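Local coordinates for protein putative esterase (Uncultured bacterium, PDB 7C4D) that probably hydrolyses carboxylic esters, as an esterase of the alpha/beta hydrolase fold from a marine microorganism, at residues Asp67-Tyr71 against Asn198-Ser204; Ile140-Lys144 against Ile190-Glu196; Ile157-Leu161 against Arg171-Leu175. One frame throughout, in Å; residues are numbered along the deposited sequence.

Contact 1. Residues Asp67-Tyr71 against Asn198-Ser204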
loop_
_atom_site.group_PDB
_atom_site.type_symbol
_atom_site.label_atom_id
_atom_site.label_comp_id
_atom_site.label_asym_id
_atom_site.label_seq_id
_atom_site.Cartn_x
_atom_site.Cartn_y
_atom_site.Cartn_z
ATOM N N ASP A 67 16.834 -5.679 2.234
ATOM C CA ASP A 67 16.713 -5.872 3.676
ATOM C C ASP A 67 16.053 -4.656 4.310
ATOM O O ASP A 67 15.186 -4.811 5.158
ATOM C CB ASP A 67 18.076 -6.112 4.328
ATOM C CG ASP A 67 18.748 -7.389 3.854
ATOM O OD1 ASP A 67 18.134 -8.471 4.006
ATOM O OD2 ASP A 67 19.867 -7.288 3.316
ATOM N N ASP A 68 16.508 -3.470 3.897
ATOM C CA ASP A 68 15.917 -2.200 4.291
ATOM C C ASP A 68 14.600 -1.983 3.523
ATOM O O ASP A 68 14.559 -2.042 2.287
ATOM C CB ASP A 68 16.872 -1.046 3.974
ATOM C CG ASP A 68 16.325 0.291 4.417
ATOM O OD1 ASP A 68 15.623 0.301 5.421
ATOM O OD2 ASP A 68 16.595 1.301 3.741
ATOM N N MET A 69 13.541 -1.718 4.289
ATOM C CA MET A 69 12.221 -1.339 3.811
ATOM C C MET A 69 11.739 -0.071 4.519
ATOM O O MET A 69 10.558 0.047 4.827
ATOM C CB MET A 69 11.227 -2.425 4.226
ATOM C CG MET A 69 10.960 -3.420 3.191
ATOM S SD MET A 69 9.730 -4.516 3.864
ATOM C CE MET A 69 8.229 -3.709 3.306
ATOM N N SER A 70 12.644 0.862 4.814
ATOM C CA SER A 70 12.260 2.114 5.436
ATOM C C SER A 70 11.466 2.947 4.414
ATOM O O SER A 70 11.594 2.695 3.223
ATOM C CB SER A 70 13.507 2.815 5.880
ATOM O OG SER A 70 14.129 3.469 4.788
ATOM N N TYR A 71 10.712 3.965 4.869
ATOM C CA TYR A 71 9.856 4.768 4.020
ATOM C C TYR A 71 10.744 5.658 3.180
ATOM O O TYR A 71 10.381 6.075 2.075
ATOM C CB TYR A 71 8.825 5.547 4.840
ATOM C CG TYR A 71 7.670 4.696 5.313
ATOM C CD1 TYR A 71 6.854 4.060 4.379
ATOM C CD2 TYR A 71 7.337 4.574 6.658
ATOM C CE1 TYR A 71 5.826 3.223 4.757
ATOM C CE2 TYR A 71 6.257 3.796 7.058
ATOM C CZ TYR A 71 5.510 3.111 6.095
ATOM O OH TYR A 71 4.425 2.319 6.354
ATOM N N ASN A 198 11.501 -5.044 9.747
ATOM C CA ASN A 198 11.223 -3.645 9.457
ATOM C C ASN A 198 9.869 -3.202 10.018
ATOM O O ASN A 198 9.410 -2.100 9.681
ATOM C CB ASN A 198 11.241 -3.323 7.955
ATOM C CG ASN A 198 12.619 -3.259 7.356
ATOM O OD1 ASN A 198 13.191 -2.175 7.200
ATOM N ND2 ASN A 198 13.148 -4.430 7.021
ATOM N N ILE A 199 9.235 -4.040 10.850
ATOM C CA ILE A 199 7.908 -3.728 11.380
ATOM C C ILE A 199 7.856 -2.396 12.146
ATOM O O ILE A 199 6.830 -1.727 12.170
ATOM C CB ILE A 199 7.312 -4.897 12.194
ATOM C CG1 ILE A 199 5.792 -4.767 12.345
ATOM C CG2 ILE A 199 8.010 -5.075 13.542
ATOM C CD1 ILE A 199 4.998 -5.041 11.071
ATOM N N ILE A 200 8.947 -2.006 12.800
ATOM C CA ILE A 200 8.971 -0.733 13.501
ATOM C C ILE A 200 9.002 0.418 12.481
ATOM O O ILE A 200 8.345 1.438 12.670
ATOM C CB ILE A 200 10.152 -0.711 14.513
ATOM C CG1 ILE A 200 9.957 -1.713 15.656
ATOM C CG2 ILE A 200 10.470 0.692 15.031
ATOM C CD1 ILE A 200 8.583 -1.665 16.287
ATOM N N ASN A 201 9.838 0.270 11.445
ATOM C CA ASN A 201 9.970 1.197 10.330
ATOM C C ASN A 201 8.615 1.418 9.654
ATOM O O ASN A 201 8.286 2.544 9.272
ATOM C CB ASN A 201 10.978 0.687 9.298
ATOM C CG ASN A 201 12.410 1.018 9.643
ATOM O OD1 ASN A 201 12.668 1.665 10.645
ATOM N ND2 ASN A 201 13.345 0.595 8.811
ATOM N N ILE A 202 7.848 0.334 9.550
ATOM C CA ILE A 202 6.633 0.299 8.758
ATOM C C ILE A 202 5.508 0.970 9.546
ATOM O O ILE A 202 4.650 1.624 8.942
ATOM C CB ILE A 202 6.323 -1.152 8.336
ATOM C CG1 ILE A 202 7.284 -1.650 7.252
ATOM C CG2 ILE A 202 4.868 -1.342 7.908
ATOM C CD1 ILE A 202 7.097 -3.130 6.954
ATOM N N MET A 203 5.570 0.868 10.892
ATOM C CA MET A 203 4.504 1.376 11.762
ATOM C C MET A 203 4.817 2.774 12.310
ATOM O O MET A 203 3.985 3.335 13.014
ATOM C CB MET A 203 4.177 0.457 12.938
ATOM C CG MET A 203 3.751 -0.925 12.544
ATOM S SD MET A 203 2.087 -0.906 11.884
ATOM C CE MET A 203 2.150 -2.309 10.785
ATOM N N SER A 204 5.956 3.353 11.913
ATOM C CA SER A 204 6.453 4.616 12.432
ATOM C C SER A 204 5.757 5.808 11.773
ATOM O O SER A 204 5.286 5.718 10.634
ATOM C CB SER A 204 7.939 4.706 12.249
ATOM O OG SER A 204 8.221 5.033 10.907
HETATM O O HOH W 1 10.506 3.638 7.847
#

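Contact 2. Residues Ile140-Lys144 against Ile190-Glu196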
loop_
_atom_site.group_PDB
_atom_site.type_symbol
_atom_site.label_atom_id
_atom_site.label_comp_id
_atom_site.label_asym_id
_atom_site.label_seq_id
_atom_site.Cartn_x
_atom_site.Cartn_y
_atom_site.Cartn_z
ATOM N N ILE A 140 2.716 -11.805 10.539
ATOM C CA ILE A 140 4.122 -12.170 10.380
ATOM C C ILE A 140 4.348 -13.583 10.924
ATOM O O ILE A 140 4.918 -14.436 10.251
ATOM C CB ILE A 140 5.064 -11.157 11.059
ATOM C CG1 ILE A 140 4.985 -9.779 10.395
ATOM C CG2 ILE A 140 6.489 -11.688 11.065
ATOM C CD1 ILE A 140 5.812 -8.694 11.073
ATOM N N ALA A 141 3.881 -13.804 12.155
ATOM C CA ALA A 141 4.013 -15.071 12.850
ATOM C C ALA A 141 3.476 -16.192 11.965
ATOM O O ALA A 141 4.173 -17.177 11.742
ATOM C CB ALA A 141 3.298 -14.998 14.181
ATOM N N ALA A 142 2.258 -16.000 11.439
ATOM C CA ALA A 142 1.609 -16.927 10.526
ATOM C C ALA A 142 2.526 -17.301 9.362
ATOM O O ALA A 142 2.729 -18.481 9.093
ATOM C CB ALA A 142 0.314 -16.329 10.038
ATOM N N LEU A 143 3.085 -16.281 8.699
ATOM C CA LEU A 143 3.842 -16.446 7.466
ATOM C C LEU A 143 5.199 -17.094 7.740
ATOM O O LEU A 143 5.647 -17.932 6.954
ATOM C CB LEU A 143 4.013 -15.093 6.757
ATOM C CG LEU A 143 2.738 -14.297 6.438
ATOM C CD1 LEU A 143 3.084 -13.005 5.733
ATOM C CD2 LEU A 143 1.760 -15.089 5.587
ATOM N N LYS A 144 5.841 -16.683 8.844
ATOM C CA LYS A 144 7.138 -17.199 9.263
ATOM C C LYS A 144 7.048 -18.702 9.547
ATOM O O LYS A 144 8.035 -19.423 9.408
ATOM C CB LYS A 144 7.618 -16.430 10.499
ATOM C CG LYS A 144 9.063 -16.673 10.918
ATOM C CD LYS A 144 9.430 -16.002 12.223
ATOM C CE LYS A 144 10.672 -16.601 12.845
ATOM N NZ LYS A 144 11.485 -15.562 13.521
ATOM N N ILE A 190 7.286 -12.795 -1.572
ATOM C CA ILE A 190 7.589 -11.650 -0.708
ATOM C C ILE A 190 8.729 -11.945 0.275
ATOM O O ILE A 190 8.821 -13.029 0.836
ATOM C CB ILE A 190 6.327 -11.199 0.052
ATOM C CG1 ILE A 190 5.621 -12.378 0.725
ATOM C CG2 ILE A 190 5.394 -10.441 -0.876
ATOM C CD1 ILE A 190 4.599 -11.967 1.758
ATOM N N ASN A 191 9.540 -10.918 0.553
ATOM C CA ASN A 191 10.640 -10.974 1.505
ATOM C C ASN A 191 10.130 -10.814 2.936
ATOM O O ASN A 191 10.267 -9.741 3.538
ATOM C CB ASN A 191 11.673 -9.906 1.173
ATOM C CG ASN A 191 12.988 -10.065 1.898
ATOM O OD1 ASN A 191 13.105 -10.894 2.793
ATOM N ND2 ASN A 191 13.966 -9.258 1.514
ATOM N N ILE A 192 9.517 -11.893 3.448
ATOM C CA ILE A 192 8.951 -11.971 4.787
ATOM C C ILE A 192 9.996 -11.590 5.844
ATOM O O ILE A 192 9.674 -10.956 6.843
ATOM C CB ILE A 192 8.356 -13.374 5.020
ATOM C CG1 ILE A 192 7.490 -13.779 3.823
ATOM C CG2 ILE A 192 7.632 -13.491 6.355
ATOM C CD1 ILE A 192 6.231 -14.513 4.166
ATOM N N ASP A 193 11.260 -11.935 5.607
ATOM C CA ASP A 193 12.296 -11.659 6.583
ATOM C C ASP A 193 12.520 -10.157 6.717
ATOM O O ASP A 193 12.609 -9.642 7.842
ATOM C CB ASP A 193 13.611 -12.389 6.283
ATOM C CG ASP A 193 14.567 -12.322 7.466
ATOM O OD1 ASP A 193 14.231 -12.908 8.524
ATOM O OD2 ASP A 193 15.610 -11.640 7.347
ATOM N N SER A 194 12.674 -9.478 5.575
ATOM C CA SER A 194 12.854 -8.035 5.596
ATOM C C SER A 194 11.633 -7.360 6.233
ATOM O O SER A 194 11.771 -6.432 7.034
ATOM C CB SER A 194 13.191 -7.468 4.231
ATOM O OG SER A 194 13.148 -6.035 4.225
ATOM N N ILE A 195 10.437 -7.861 5.906
ATOM C CA ILE A 195 9.206 -7.293 6.454
ATOM C C ILE A 195 9.243 -7.339 7.991
ATOM O O ILE A 195 9.040 -6.316 8.648
ATOM C CB ILE A 195 7.946 -7.968 5.858
ATOM C CG1 ILE A 195 7.721 -7.626 4.379
ATOM C CG2 ILE A 195 6.718 -7.672 6.683
ATOM C CD1 ILE A 195 6.608 -8.435 3.721
ATOM N N GLU A 196 9.516 -8.527 8.546
ATOM C CA GLU A 196 9.603 -8.759 9.987
ATOM C C GLU A 196 10.615 -7.826 10.635
ATOM O O GLU A 196 10.300 -7.189 11.631
ATOM C CB GLU A 196 9.947 -10.207 10.327
ATOM C CG GLU A 196 9.911 -10.486 11.822
ATOM C CD GLU A 196 10.069 -11.939 12.252
ATOM O OE1 GLU A 196 11.100 -12.552 11.893
ATOM O OE2 GLU A 196 9.164 -12.460 12.950
#

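Contact 3. Residues Ile157-Leu161 against Arg171-Leu175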
loop_
_atom_site.group_PDB
_atom_site.type_symbol
_atom_site.label_atom_id
_atom_site.label_comp_id
_atom_site.label_asym_id
_atom_site.label_seq_id
_atom_site.Cartn_x
_atom_site.Cartn_y
_atom_site.Cartn_z
ATOM N N ILE A 157 -1.781 -25.131 2.104
ATOM C CA ILE A 157 -1.331 -23.862 2.661
ATOM C C ILE A 157 -2.549 -23.104 3.191
ATOM O O ILE A 157 -2.471 -22.446 4.228
ATOM C CB ILE A 157 -0.558 -23.015 1.625
ATOM C CG1 ILE A 157 0.200 -23.862 0.593
ATOM C CG2 ILE A 157 0.334 -21.992 2.320
ATOM C CD1 ILE A 157 1.683 -24.058 0.874
ATOM N N GLU A 158 -3.670 -23.227 2.468
ATOM C CA GLU A 158 -4.909 -22.540 2.799
ATOM C C GLU A 158 -5.442 -23.052 4.137
ATOM O O GLU A 158 -5.782 -22.252 5.007
ATOM C CB GLU A 158 -5.928 -22.700 1.668
ATOM C CG GLU A 158 -7.135 -21.785 1.812
ATOM C CD GLU A 158 -8.488 -22.437 1.576
ATOM O OE1 GLU A 158 -8.543 -23.686 1.505
ATOM O OE2 GLU A 158 -9.488 -21.694 1.471
ATOM N N THR A 159 -5.480 -24.383 4.296
ATOM C CA THR A 159 -6.013 -25.028 5.490
ATOM C C THR A 159 -5.065 -24.840 6.676
ATOM O O THR A 159 -5.502 -24.865 7.825
ATOM C CB THR A 159 -6.391 -26.495 5.229
ATOM O OG1 THR A 159 -5.271 -27.147 4.629
ATOM C CG2 THR A 159 -7.606 -26.650 4.339
ATOM N N GLN A 160 -3.769 -24.651 6.388
ATOM C CA GLN A 160 -2.771 -24.327 7.399
ATOM C C GLN A 160 -3.032 -22.937 7.982
ATOM O O GLN A 160 -2.954 -22.753 9.197
ATOM C CB GLN A 160 -1.360 -24.401 6.811
ATOM C CG GLN A 160 -0.804 -25.812 6.725
ATOM C CD GLN A 160 0.443 -25.858 5.877
ATOM O OE1 GLN A 160 1.513 -25.407 6.282
ATOM N NE2 GLN A 160 0.309 -26.403 4.679
ATOM N N LEU A 161 -3.336 -21.971 7.101
ATOM C CA LEU A 161 -3.616 -20.588 7.472
ATOM C C LEU A 161 -5.024 -20.473 8.056
ATOM O O LEU A 161 -5.363 -19.456 8.661
ATOM C CB LEU A 161 -3.453 -19.682 6.241
ATOM C CG LEU A 161 -2.346 -18.624 6.293
ATOM C CD1 LEU A 161 -0.988 -19.238 6.613
ATOM C CD2 LEU A 161 -2.265 -17.871 4.978
ATOM N N ARG A 171 -6.951 -14.298 4.289
ATOM C CA ARG A 171 -6.281 -15.554 3.995
ATOM C C ARG A 171 -5.843 -15.588 2.533
ATOM O O ARG A 171 -4.674 -15.842 2.269
ATOM C CB ARG A 171 -7.162 -16.760 4.342
ATOM C CG ARG A 171 -7.230 -17.127 5.820
ATOM C CD ARG A 171 -8.462 -17.946 6.197
ATOM N NE ARG A 171 -8.415 -19.393 5.995
ATOM C CZ ARG A 171 -8.812 -20.038 4.896
ATOM N NH1 ARG A 171 -8.726 -21.356 4.835
ATOM N NH2 ARG A 171 -9.286 -19.372 3.859
ATOM N N MET A 172 -6.774 -15.352 1.589
ATOM C CA MET A 172 -6.451 -15.428 0.163
ATOM C C MET A 172 -5.617 -14.232 -0.296
ATOM O O MET A 172 -4.810 -14.373 -1.221
ATOM C CB MET A 172 -7.682 -15.538 -0.742
ATOM C CG MET A 172 -8.042 -16.969 -1.093
ATOM S SD MET A 172 -9.199 -17.662 0.117
ATOM C CE MET A 172 -10.688 -16.733 -0.258
ATOM N N PHE A 173 -5.831 -13.075 0.354
ATOM C CA PHE A 173 -5.015 -11.879 0.195
ATOM C C PHE A 173 -3.542 -12.257 0.390
ATOM O O PHE A 173 -2.692 -12.025 -0.495
ATOM C CB PHE A 173 -5.551 -10.751 1.097
ATOM C CG PHE A 173 -4.703 -9.507 1.089
ATOM C CD1 PHE A 173 -4.844 -8.551 0.086
ATOM C CD2 PHE A 173 -3.719 -9.323 2.045
ATOM C CE1 PHE A 173 -4.014 -7.439 0.029
ATOM C CE2 PHE A 173 -2.887 -8.212 1.997
ATOM C CZ PHE A 173 -3.033 -7.278 0.988
ATOM N N LEU A 174 -3.277 -12.938 1.519
ATOM C CA LEU A 174 -1.927 -13.361 1.864
ATOM C C LEU A 174 -1.434 -14.452 0.918
ATOM O O LEU A 174 -0.261 -14.467 0.541
ATOM C CB LEU A 174 -1.917 -13.828 3.322
ATOM C CG LEU A 174 -2.196 -12.734 4.354
ATOM C CD1 LEU A 174 -2.372 -13.321 5.751
ATOM C CD2 LEU A 174 -1.073 -11.715 4.345
ATOM N N LEU A 175 -2.355 -15.333 0.515
ATOM C CA LEU A 175 -2.037 -16.503 -0.285
ATOM C C LEU A 175 -1.818 -16.110 -1.742
ATOM O O LEU A 175 -1.428 -16.950 -2.559
ATOM C CB LEU A 175 -3.204 -17.497 -0.211
ATOM C CG LEU A 175 -3.232 -18.478 0.960
ATOM C CD1 LEU A 175 -4.517 -19.281 0.921
ATOM C CD2 LEU A 175 -2.022 -19.405 0.947
#

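Contact 1. Residues Asp67-Tyr71 against Asn198-Ser204
The amide of Asn198 faces the backbone of Asp67-Met69 and grips it at two points. Its ND2 donates to Asp67 O at 2.8 Å, meeting that carbonyl nearly end-on, while Met69 N donates to Asn198 OD1 at 3.0 Å from well above the amide plane. Asn201 ND2 reaches the same oxygen from the opposite face, so OD1 is held between two donors and the rotation of the amide is fixed; Asn198 ND2 also donates to Ser194 O. With CG beside the backbone N (chi1 -75°), the Asn198 amide carbon lies against Met69 CB, 3.5 Å away. Beyond it the Met69 chain bends at its last torsion, and CE meets Ile202 CD1 at 3.9 Å.

At the other end Tyr71 lays its ring beside the backbone of Asn201 and Ile202. OH donates to Ile202 O at 2.7 Å, in the carbonyl plane and on a lone pair, and this oxygen sits at the ring edge. A water joins Tyr71 N to Asn201 O, giving the tyrosine a second link to the helix. Asp68 shapes the loop between these two anchors: its OD1 accepts from Ser70 N in an Asx turn.

The contact thus fastens the loop that leads from strand 51-55 into helix 71-84 to helix 199-203. Tyr71 also packs on Met97, Lys100 and Thr101 of helix 97-108, whose start overlaps what is probably the nucleophile elbow, and Ile199 and Met203 turn to helix 131-144.

Contact 2. Residues Ile140-Lys144 against Ile190-Glu196
Two helices inserted between strands 113-119 and 217-222 of the alpha/beta hydrolase fold pack here in a nearly antiparallel pair, the segments 140-144 and 192-196 crossing at -152° with their axes 10.6 Å apart. Leu143 and Ile192 form the apolar centre. Their side chains stand roughly perpendicular, and Ile192 CD1 presses on Leu143 CB at 3.5 Å, tighter than usual for two carbons. Ile190, just before the second helix, adds a looser touch from its CD1 to Leu143 CD1.

Toward the C-terminal end of 192-196, Glu196 runs out over Ile140. Its CG is anti to the backbone N (chi1 -175°), which directs the chain toward helix 131-144, and Ile140 CG2 lies against its methylenes and OE2. The hydrocarbon part of the glutamate thereby extends the apolar contact, while its carboxylate meets the exposed Lys144 in a salt bridge. Asn191 caps the start of helix 192-196 by accepting from Ser194 N, and its ND2 bonds to Asn59 OD1 in a neighbouring loop. The salt bridge itself is long: Lys144 NZ stands 3.4 Å from Glu196 OE1, a weak hydrogen bond, and the lysine CD is 3.6 Å from Glu196 OE2.

Contact 3. Residues Ile157-Leu161 against Arg171-Leu175
Arg171 and Glu158 form the polar side of the packing between helices 154-164 and 168-175, both in the helical insertion between strands 113-119 and 217-222, probably the cap region of this alpha/beta hydrolase. Arg171 NH2 donates to Glu158 OE2 at 3.3 Å, a weak hydrogen bond within a salt bridge. The carboxylate oxygen lies in the guanidinium plane, at its edge, but the two flat groups are turned 59° from each other rather than coplanar. Both chains are bent to make this approach, Glu158 at its second torsion and Arg171 at its third (84°), which brings the guanidinium up to the Glu158 carboxylate and backbone carbonyl. There NH1 comes within 3.1 Å of Glu158 O, although the angle is too poor for a hydrogen bond, and 3.4 Å from Glu158 CG.

The apolar contacts centre on Leu175, whose two methyls divide the work. CD1 sits against Glu158 CG at 3.7 Å, the glutamate chain passing transversely, while CD2 meets Ile157 CG2 at 3.8 Å. Leu161 and Leu175 run alongside, pointing oppositely, with Leu161 CD2 lying 4.2 Å from Leu175 CG and a little farther from Leu174 CB. Ile157 and Leu161 also touch Ile146, in the loop that precedes their helix.

The two short segments run at 133° to each other, with axes 10.4 Å apart and Leu161 and Arg171 nearest; they belong to consecutive helices joined by a short connection, splayed well away from antiparallel. Chemically, the methylenes of Glu158 serve the leucine packing and its carboxylate serves the arginine. The long, weak bond suggests that the ion pair contributes charge attraction more than a tightly directed link, probably helping to keep the guanidinium alongside helix 154-164.

In the fold
After strands 16-19, 25-29 and 51-55 of the central sheet, the chain reaches residues 67-71, which open the long loop that contact 1 closes at 198-204. Within it the chain adds strands 90-95 and 113-119 before entering the helical insertion. Helix 131-144 begins the loop closed by contact 2, and contact 3, a local pairing of consecutive helices, nests inside that. The three are therefore nested, without crossing. Contact 1 fastens the insertion to the loop before helix 71-84, and contact 2 joins two of its helices; the two touch through Asp67 and Ser194 and through Ile199 and Ile140. Contact 3 lies farther out, its centre about 24 Å from that of contact 1.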